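Local coordinates for protein LYND (PDB 4V1T) that probably acts as a YcaO-type cyclodehydratase, using ATP and magnesium to turn cysteine side chains of a precursor peptide into thiazoline heterocycles, at residues 423-426 with 427-431; 535-538 with 539-542; 697-700 with 701-705. All coordinates share one frame; numbering follows the deposited sequence.

Interaction 1: residues 423-426 with 427-431. With MG (magnesium ion), chain M; ADP (adenosine-5'-diphosphate), chain L.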
loop_
_atom_site.group_PDB
_atom_site.type_symbol
_atom_site.label_atom_id
_atom_site.label_comp_id
_atom_site.label_asym_id
_atom_site.label_seq_id
_atom_site.Cartn_x
_atom_site.Cartn_y
_atom_site.Cartn_z
ATOM N N GLU B 423 -6.090 2.691 17.087
ATOM C CA GLU B 423 -7.347 2.853 17.826
ATOM C C GLU B 423 -8.216 1.629 17.633
ATOM O O GLU B 423 -8.877 1.167 18.558
ATOM C CB GLU B 423 -8.122 4.106 17.383
ATOM C CG GLU B 423 -8.965 4.712 18.508
ATOM C CD GLU B 423 -9.947 5.773 18.042
ATOM O OE1 GLU B 423 -10.861 5.454 17.245
ATOM O OE2 GLU B 423 -9.812 6.931 18.492
ATOM N N ALA B 424 -8.215 1.095 16.419
ATOM C CA ALA B 424 -9.031 -0.082 16.120
ATOM C C ALA B 424 -8.552 -1.290 16.949
ATOM O O ALA B 424 -9.360 -2.046 17.490
ATOM C CB ALA B 424 -8.996 -0.383 14.635
ATOM N N VAL B 425 -7.236 -1.451 17.062
ATOM C CA VAL B 425 -6.666 -2.521 17.877
ATOM C C VAL B 425 -6.861 -2.233 19.368
ATOM O O VAL B 425 -7.034 -3.147 20.168
ATOM C CB VAL B 425 -5.168 -2.713 17.581
ATOM C CG1 VAL B 425 -4.565 -3.765 18.499
ATOM C CG2 VAL B 425 -4.964 -3.106 16.130
ATOM N N GLU B 426 -6.837 -0.955 19.726
ATOM C CA GLU B 426 -7.094 -0.533 21.087
ATOM C C GLU B 426 -8.502 -0.955 21.510
ATOM O O GLU B 426 -8.690 -1.521 22.580
ATOM C CB GLU B 426 -6.937 0.990 21.209
ATOM C CG GLU B 426 -7.325 1.575 22.577
ATOM C CD GLU B 426 -7.936 2.966 22.466
ATOM O OE1 GLU B 426 -7.369 3.819 21.755
ATOM O OE2 GLU B 426 -8.995 3.206 23.087
ATOM N N ARG B 427 -9.484 -0.668 20.664
ATOM C CA ARG B 427 -10.863 -0.981 20.980
ATOM C C ARG B 427 -11.089 -2.482 21.059
ATOM O O ARG B 427 -11.813 -2.955 21.929
ATOM C CB ARG B 427 -11.808 -0.357 19.953
ATOM C CG ARG B 427 -11.742 1.165 19.889
ATOM C CD ARG B 427 -12.419 1.845 21.070
ATOM N NE ARG B 427 -12.085 3.272 21.121
ATOM C CZ ARG B 427 -12.589 4.196 20.300
ATOM N NH1 ARG B 427 -13.458 3.858 19.348
ATOM N NH2 ARG B 427 -12.221 5.467 20.425
ATOM N N TYR B 428 -10.458 -3.241 20.173
ATOM C CA TYR B 428 -10.596 -4.696 20.197
ATOM C C TYR B 428 -10.013 -5.304 21.474
ATOM O O TYR B 428 -10.633 -6.152 22.106
ATOM C CB TYR B 428 -9.934 -5.328 18.970
ATOM C CG TYR B 428 -9.728 -6.827 19.107
ATOM C CD1 TYR B 428 -10.730 -7.720 18.761
ATOM C CD2 TYR B 428 -8.533 -7.343 19.600
ATOM C CE1 TYR B 428 -10.552 -9.084 18.898
ATOM C CE2 TYR B 428 -8.341 -8.709 19.743
ATOM C CZ TYR B 428 -9.350 -9.577 19.386
ATOM O OH TYR B 428 -9.159 -10.930 19.524
ATOM N N SER B 429 -8.823 -4.851 21.845
ATOM C CA SER B 429 -8.073 -5.433 22.950
ATOM C C SER B 429 -8.756 -5.237 24.291
ATOM O O SER B 429 -8.456 -5.934 25.247
ATOM C CB SER B 429 -6.665 -4.830 22.999
ATOM O OG SER B 429 -5.922 -5.183 21.838
ATOM N N GLY B 430 -9.676 -4.285 24.353
ATOM C CA GLY B 430 -10.392 -3.991 25.580
ATOM C C GLY B 430 -11.623 -4.852 25.798
ATOM O O GLY B 430 -12.231 -4.806 26.867
ATOM N N ILE B 431 -11.998 -5.630 24.788
ATOM C CA ILE B 431 -13.214 -6.423 24.853
ATOM C C ILE B 431 -13.029 -7.672 25.701
ATOM O O ILE B 431 -12.012 -8.354 25.618
ATOM C CB ILE B 431 -13.695 -6.826 23.455
ATOM C CG1 ILE B 431 -14.012 -5.577 22.622
ATOM C CG2 ILE B 431 -14.942 -7.710 23.551
ATOM C CD1 ILE B 431 -14.148 -5.847 21.134
HETATM MG MG MG M . -10.130 8.906 18.572
HETATM P PB ADP L . -7.708 9.606 20.566
HETATM O O1B ADP L . -7.751 8.948 21.922
HETATM O O2B ADP L . -8.035 11.071 20.590
HETATM O O3B ADP L . -8.446 8.823 19.523
HETATM P PA ADP L . -5.456 9.316 18.750
HETATM O O1A ADP L . -4.215 10.167 18.657
HETATM O O2A ADP L . -6.495 9.410 17.649
HETATM O O3A ADP L . -6.130 9.543 20.204
HETATM O "O5'" ADP L . -4.986 7.793 18.864
HETATM C "C5'" ADP L . -5.909 6.729 18.740
HETATM C "C4'" ADP L . -5.284 5.491 19.362
HETATM O "O4'" ADP L . -4.188 5.039 18.571
HETATM C "C3'" ADP L . -4.716 5.781 20.739
HETATM O "O3'" ADP L . -4.932 4.637 21.556
HETATM C "C2'" ADP L . -3.232 5.971 20.538
HETATM O "O2'" ADP L . -2.462 5.493 21.645
HETATM C "C1'" ADP L . -2.964 5.133 19.304
HETATM N N9 ADP L . -1.890 5.732 18.476
HETATM C C8 ADP L . -1.933 6.918 17.833
HETATM N N7 ADP L . -0.777 7.136 17.160
HETATM C C5 ADP L . 0.017 6.077 17.370
HETATM C C6 ADP L . 1.374 5.670 16.952
HETATM N N6 ADP L . 2.094 6.490 16.154
HETATM N N1 ADP L . 1.848 4.485 17.391
HETATM C C2 ADP L . 1.121 3.678 18.185
HETATM N N3 ADP L . -0.125 3.988 18.604
HETATM C C4 ADP L . -0.717 5.151 18.241
HETATM O O HOH W 1 -10.259 10.905 18.203
HETATM O O HOH W 2 -8.679 8.645 16.825
HETATM O O HOH W 3 -11.422 8.102 17.216
#

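Interaction 2: residues 535-538 with 539-542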
loop_
_atom_site.group_PDB
_atom_site.type_symbol
_atom_site.label_atom_id
_atom_site.label_comp_id
_atom_site.label_asym_id
_atom_site.label_seq_id
_atom_site.Cartn_x
_atom_site.Cartn_y
_atom_site.Cartn_z
ATOM N N GLY B 535 -0.098 1.536 22.264
ATOM C CA GLY B 535 1.235 2.067 22.031
ATOM C C GLY B 535 2.202 0.976 21.654
ATOM O O GLY B 535 1.923 -0.203 21.845
ATOM N N ASN B 536 3.355 1.377 21.133
ATOM C CA ASN B 536 4.383 0.433 20.749
ATOM C C ASN B 536 5.021 -0.219 21.965
ATOM O O ASN B 536 5.615 -1.290 21.861
ATOM C CB ASN B 536 5.438 1.129 19.888
ATOM C CG ASN B 536 4.862 1.654 18.586
ATOM O OD1 ASN B 536 4.761 0.926 17.601
ATOM N ND2 ASN B 536 4.476 2.926 18.578
ATOM N N THR B 537 4.893 0.441 23.113
ATOM C CA THR B 537 5.353 -0.098 24.380
ATOM C C THR B 537 4.276 0.135 25.434
ATOM O O THR B 537 3.364 0.925 25.222
ATOM C CB THR B 537 6.655 0.568 24.845
ATOM O OG1 THR B 537 6.367 1.882 25.334
ATOM C CG2 THR B 537 7.668 0.667 23.708
ATOM N N LEU B 538 4.397 -0.541 26.570
ATOM C CA LEU B 538 3.468 -0.357 27.677
ATOM C C LEU B 538 3.494 1.074 28.173
ATOM O O LEU B 538 2.455 1.673 28.402
ATOM C CB LEU B 538 3.802 -1.297 28.846
ATOM C CG LEU B 538 3.214 -2.704 28.828
ATOM C CD1 LEU B 538 3.743 -3.487 30.021
ATOM C CD2 LEU B 538 1.688 -2.674 28.828
ATOM N N GLU B 539 4.695 1.614 28.350
ATOM C CA GLU B 539 4.835 2.944 28.949
ATOM C C GLU B 539 4.331 4.016 27.992
ATOM O O GLU B 539 3.902 5.084 28.417
ATOM C CB GLU B 539 6.279 3.221 29.390
ATOM C CG GLU B 539 7.367 2.504 28.612
ATOM C CD GLU B 539 7.583 1.066 29.055
ATOM O OE1 GLU B 539 7.733 0.833 30.265
ATOM O OE2 GLU B 539 7.593 0.169 28.183
ATOM N N GLU B 540 4.380 3.720 26.699
ATOM C CA GLU B 540 3.850 4.617 25.679
ATOM C C GLU B 540 2.336 4.663 25.777
ATOM O O GLU B 540 1.719 5.728 25.715
ATOM C CB GLU B 540 4.265 4.130 24.290
ATOM C CG GLU B 540 4.428 5.218 23.248
ATOM C CD GLU B 540 4.917 4.660 21.916
ATOM O OE1 GLU B 540 6.140 4.440 21.774
ATOM O OE2 GLU B 540 4.071 4.415 21.024
ATOM N N ALA B 541 1.739 3.493 25.931
ATOM C CA ALA B 541 0.296 3.379 26.032
ATOM C C ALA B 541 -0.226 3.988 27.338
ATOM O O ALA B 541 -1.279 4.632 27.352
ATOM C CB ALA B 541 -0.116 1.921 25.920
ATOM N N ILE B 542 0.506 3.776 28.427
ATOM C CA ILE B 542 0.137 4.335 29.721
ATOM C C ILE B 542 0.155 5.860 29.690
ATOM O O ILE B 542 -0.748 6.498 30.211
ATOM C CB ILE B 542 1.077 3.834 30.833
ATOM C CG1 ILE B 542 0.839 2.343 31.081
ATOM C CG2 ILE B 542 0.848 4.613 32.128
ATOM C CD1 ILE B 542 1.859 1.703 32.003
#

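Interaction 3: residues 697-700 with 701-705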
loop_
_atom_site.group_PDB
_atom_site.type_symbol
_atom_site.label_atom_id
_atom_site.label_comp_id
_atom_site.label_asym_id
_atom_site.label_seq_id
_atom_site.Cartn_x
_atom_site.Cartn_y
_atom_site.Cartn_z
ATOM N N ILE B 697 10.124 8.242 27.698
ATOM C CA ILE B 697 8.695 8.060 27.888
ATOM C C ILE B 697 8.425 7.592 29.314
ATOM O O ILE B 697 7.484 8.049 29.959
ATOM C CB ILE B 697 8.104 7.057 26.870
ATOM C CG1 ILE B 697 8.361 7.531 25.438
ATOM C CG2 ILE B 697 6.603 6.910 27.074
ATOM C CD1 ILE B 697 8.137 6.462 24.379
ATOM N N TYR B 698 9.270 6.697 29.808
ATOM C CA TYR B 698 9.117 6.155 31.154
ATOM C C TYR B 698 9.256 7.228 32.230
ATOM O O TYR B 698 8.559 7.202 33.241
ATOM C CB TYR B 698 10.143 5.044 31.392
ATOM C CG TYR B 698 10.160 4.532 32.812
ATOM C CD1 TYR B 698 9.024 3.977 33.384
ATOM C CD2 TYR B 698 11.307 4.602 33.578
ATOM C CE1 TYR B 698 9.034 3.514 34.685
ATOM C CE2 TYR B 698 11.324 4.138 34.879
ATOM C CZ TYR B 698 10.188 3.597 35.425
ATOM O OH TYR B 698 10.216 3.140 36.718
ATOM N N THR B 699 10.172 8.163 32.023
ATOM C CA THR B 699 10.342 9.251 32.965
ATOM C C THR B 699 9.101 10.128 32.943
ATOM O O THR B 699 8.695 10.668 33.967
ATOM C CB THR B 699 11.589 10.093 32.641
ATOM O OG1 THR B 699 12.740 9.239 32.609
ATOM C CG2 THR B 699 11.804 11.179 33.695
ATOM N N ASP B 700 8.490 10.253 31.769
ATOM C CA ASP B 700 7.318 11.100 31.607
ATOM C C ASP B 700 6.088 10.559 32.326
ATOM O O ASP B 700 5.310 11.342 32.849
ATOM C CB ASP B 700 7.000 11.305 30.128
ATOM C CG ASP B 700 7.862 12.374 29.493
ATOM O OD1 ASP B 700 8.876 12.764 30.107
ATOM O OD2 ASP B 700 7.530 12.826 28.379
ATOM N N VAL B 701 5.916 9.237 32.367
ATOM C CA VAL B 701 4.760 8.664 33.061
ATOM C C VAL B 701 4.960 8.743 34.572
ATOM O O VAL B 701 4.010 8.976 35.311
ATOM C CB VAL B 701 4.458 7.192 32.649
ATOM C CG1 VAL B 701 4.558 7.019 31.147
ATOM C CG2 VAL B 701 5.367 6.202 33.357
ATOM N N MET B 702 6.200 8.551 35.024
ATOM C CA MET B 702 6.497 8.647 36.441
ATOM C C MET B 702 6.380 10.104 36.893
ATOM O O MET B 702 6.160 10.384 38.067
ATOM C CB MET B 702 7.883 8.063 36.765
ATOM C CG MET B 702 7.984 6.540 36.600
ATOM S SD MET B 702 6.555 5.603 37.230
ATOM C CE MET B 702 6.742 5.816 39.003
ATOM N N THR B 703 6.503 11.025 35.947
ATOM C CA THR B 703 6.228 12.425 36.224
ATOM C C THR B 703 4.727 12.629 36.425
ATOM O O THR B 703 4.301 13.388 37.294
ATOM C CB THR B 703 6.709 13.329 35.078
ATOM O OG1 THR B 703 8.087 13.062 34.813
ATOM C CG2 THR B 703 6.537 14.805 35.441
ATOM N N CYS B 704 3.936 11.940 35.611
ATOM C CA CYS B 704 2.490 12.039 35.672
ATOM C C CYS B 704 1.909 11.373 36.914
ATOM O O CYS B 704 0.948 11.878 37.508
ATOM C CB CYS B 704 1.872 11.427 34.411
ATOM S SG CYS B 704 2.119 12.415 32.912
ATOM N N VAL B 705 2.474 10.236 37.301
ATOM C CA VAL B 705 1.985 9.523 38.471
ATOM C C VAL B 705 2.176 10.369 39.736
ATOM O O VAL B 705 1.335 10.358 40.641
ATOM C CB VAL B 705 2.680 8.156 38.640
ATOM C CG1 VAL B 705 4.133 8.341 38.970
ATOM C CG2 VAL B 705 2.031 7.352 39.745
HETATM O O HOH W 4 9.055 14.067 32.593
#

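Interaction 1: residues 423-426 with 427-431
E423 and R427, one helical turn apart, pair by charge and by stacking. The carboxylate of E423 lies over one face of the R427 guanidinium, the two planes 25° apart, and OE1 of E423 is 3.5 Å from NH2 of R427. That oxygen sits above the guanidinium rather than in line with its N-H bonds, so the attraction is purely electrostatic; its hydrogen bond comes instead from the backbone N of S407. A bend at chi2 (-74°) folds R427 back alongside the glutamate. E426 adds a long salt bridge from OE2 to R427 NE, at the edge of the guanidinium, completing a three-residue charge network.

Both glutamates also hold ligand. In this nucleotide site of the YcaO domain, E423 OE2 binds magnesium at 2.0 Å, beside O3B of ADP, while E426 OE1 accepts a 2.6 Å hydrogen bond from the ribose O3'. The arginine probably offsets part of the negative charge gathered there.

Backbone hydrogen bonds carry helix 413-429 through this region, R427 N to E423 O being the first across the contact. V425 O accepts twice, with S429 N on one side of the carbonyl plane and S429 OG, at 2.9 Å, on the other; a small hydroxyl suits this buried turn.

Interaction 2: residues 535-538 with 539-542
OE2 of E540 is gripped twice by N536, once by the side-chain amide and once by the backbone. ND2 of N536 gives the shorter bond, 2.9 Å to E540 OE2, directed at the syn lone pair, with the oxygen close to the amide plane. The backbone N of N536 comes from above the carboxylate plane and donates at 3.1 Å to E540 OE2, almost straight at 170°. E540 reaches back because its CG is anti to the backbone N (chi1 -150°) and the chain beyond is extended. Its other oxygen, OE1, takes a hydrogen bond from the backbone N of G345, so the buried carboxylate ties two loops together. Asparagine suits position 536 because its amide both donates and accepts: OD1 bonds to T351 OG1, and ND2 also makes a weak bond to N1 of the ADP adenine. E540 thus probably acts from a second shell, helping to orient N536 toward the adenine.

T537 is the N-cap of helix 538-561, which follows strand 532-535. Its hydroxyl OG1 accepts from E540 N at 3.0 Å, serving an amide of the first turn, and chi1 of 75° sets OG1 between the backbone N and the carbonyl carbon, facing that turn. T537 O accepts from A541 N at 3.1 Å.

E539 bends at chi2, bringing OE2 to 3.5 Å from T537 CB; the same oxygen forms a salt bridge with R333, and OE1 accepts from E331 N. G535 passes so close to the helix that its N lies 3.7 Å from the methyl CB of A541; glycine, which has no side chain, suits this tight approach. L538 packs on strands 716-719 and 728-733, and I542 on V717 of the former, joining the helix start to the sheet.

Interaction 3: residues 697-700 with 701-705
Residues 697-700 and 701-705 are successive turns of helix 697-710, joined by backbone hydrogen bonds from each amide to the carbonyl four residues earlier. The link from V701 N to I697 O measures 3.1 Å, and M702 N to Y698 O is longer at 3.3 Å. T699 O is shared by T703 N and T703 OG1, the hydroxyl at 2.6 Å, so that backbone and side chain of one threonine straddle the same carbonyl.

M702 lays its CG over one face of the Y698 ring, a CH-pi contact with CG 4.1 Å from the ring centroid and 28° off the ring normal. Bends at chi2 and chi3 keep the thioether near the ring, and SD makes an oblique Met-aromatic contact at 5.0 Å from the centroid. The flexible methionine can follow a flat aromatic surface in this way. Beside it, V701 CG2 approaches Y698 CD1.

On another side of the helix a water donates to D700 OD1 and, at 2.6 Å, to T703 OG1. D700 also pairs through OD2 with K335 and through OD1 with S694 N. The helix therefore combines dispersion around the tyrosine with a polar face, where the buried aspartate's charge is probably balanced in part by the lysine.

Overall arrangement
The three contacts follow one another along the chain within the YcaO domain: on helix 413-429, at the strand-to-helix turn that opens helix 538-561, and on helix 697-710. Interactions 1 and 2 have centres 14 Å apart and do not touch, yet both contribute to the ADP site: the first at the magnesium and ribose, the second at the adenine. Strand 728-733 meets side chains of both; its antiparallel neighbour 532-535 is touched by E426 and runs into interaction 2 at G535. Interaction 3, centred 11 Å from interaction 2 and 24 Å from interaction 1, packs on the start of helix 538-561, with V701 CG1 3.4 Å from E539 O, rather than on the nucleotide.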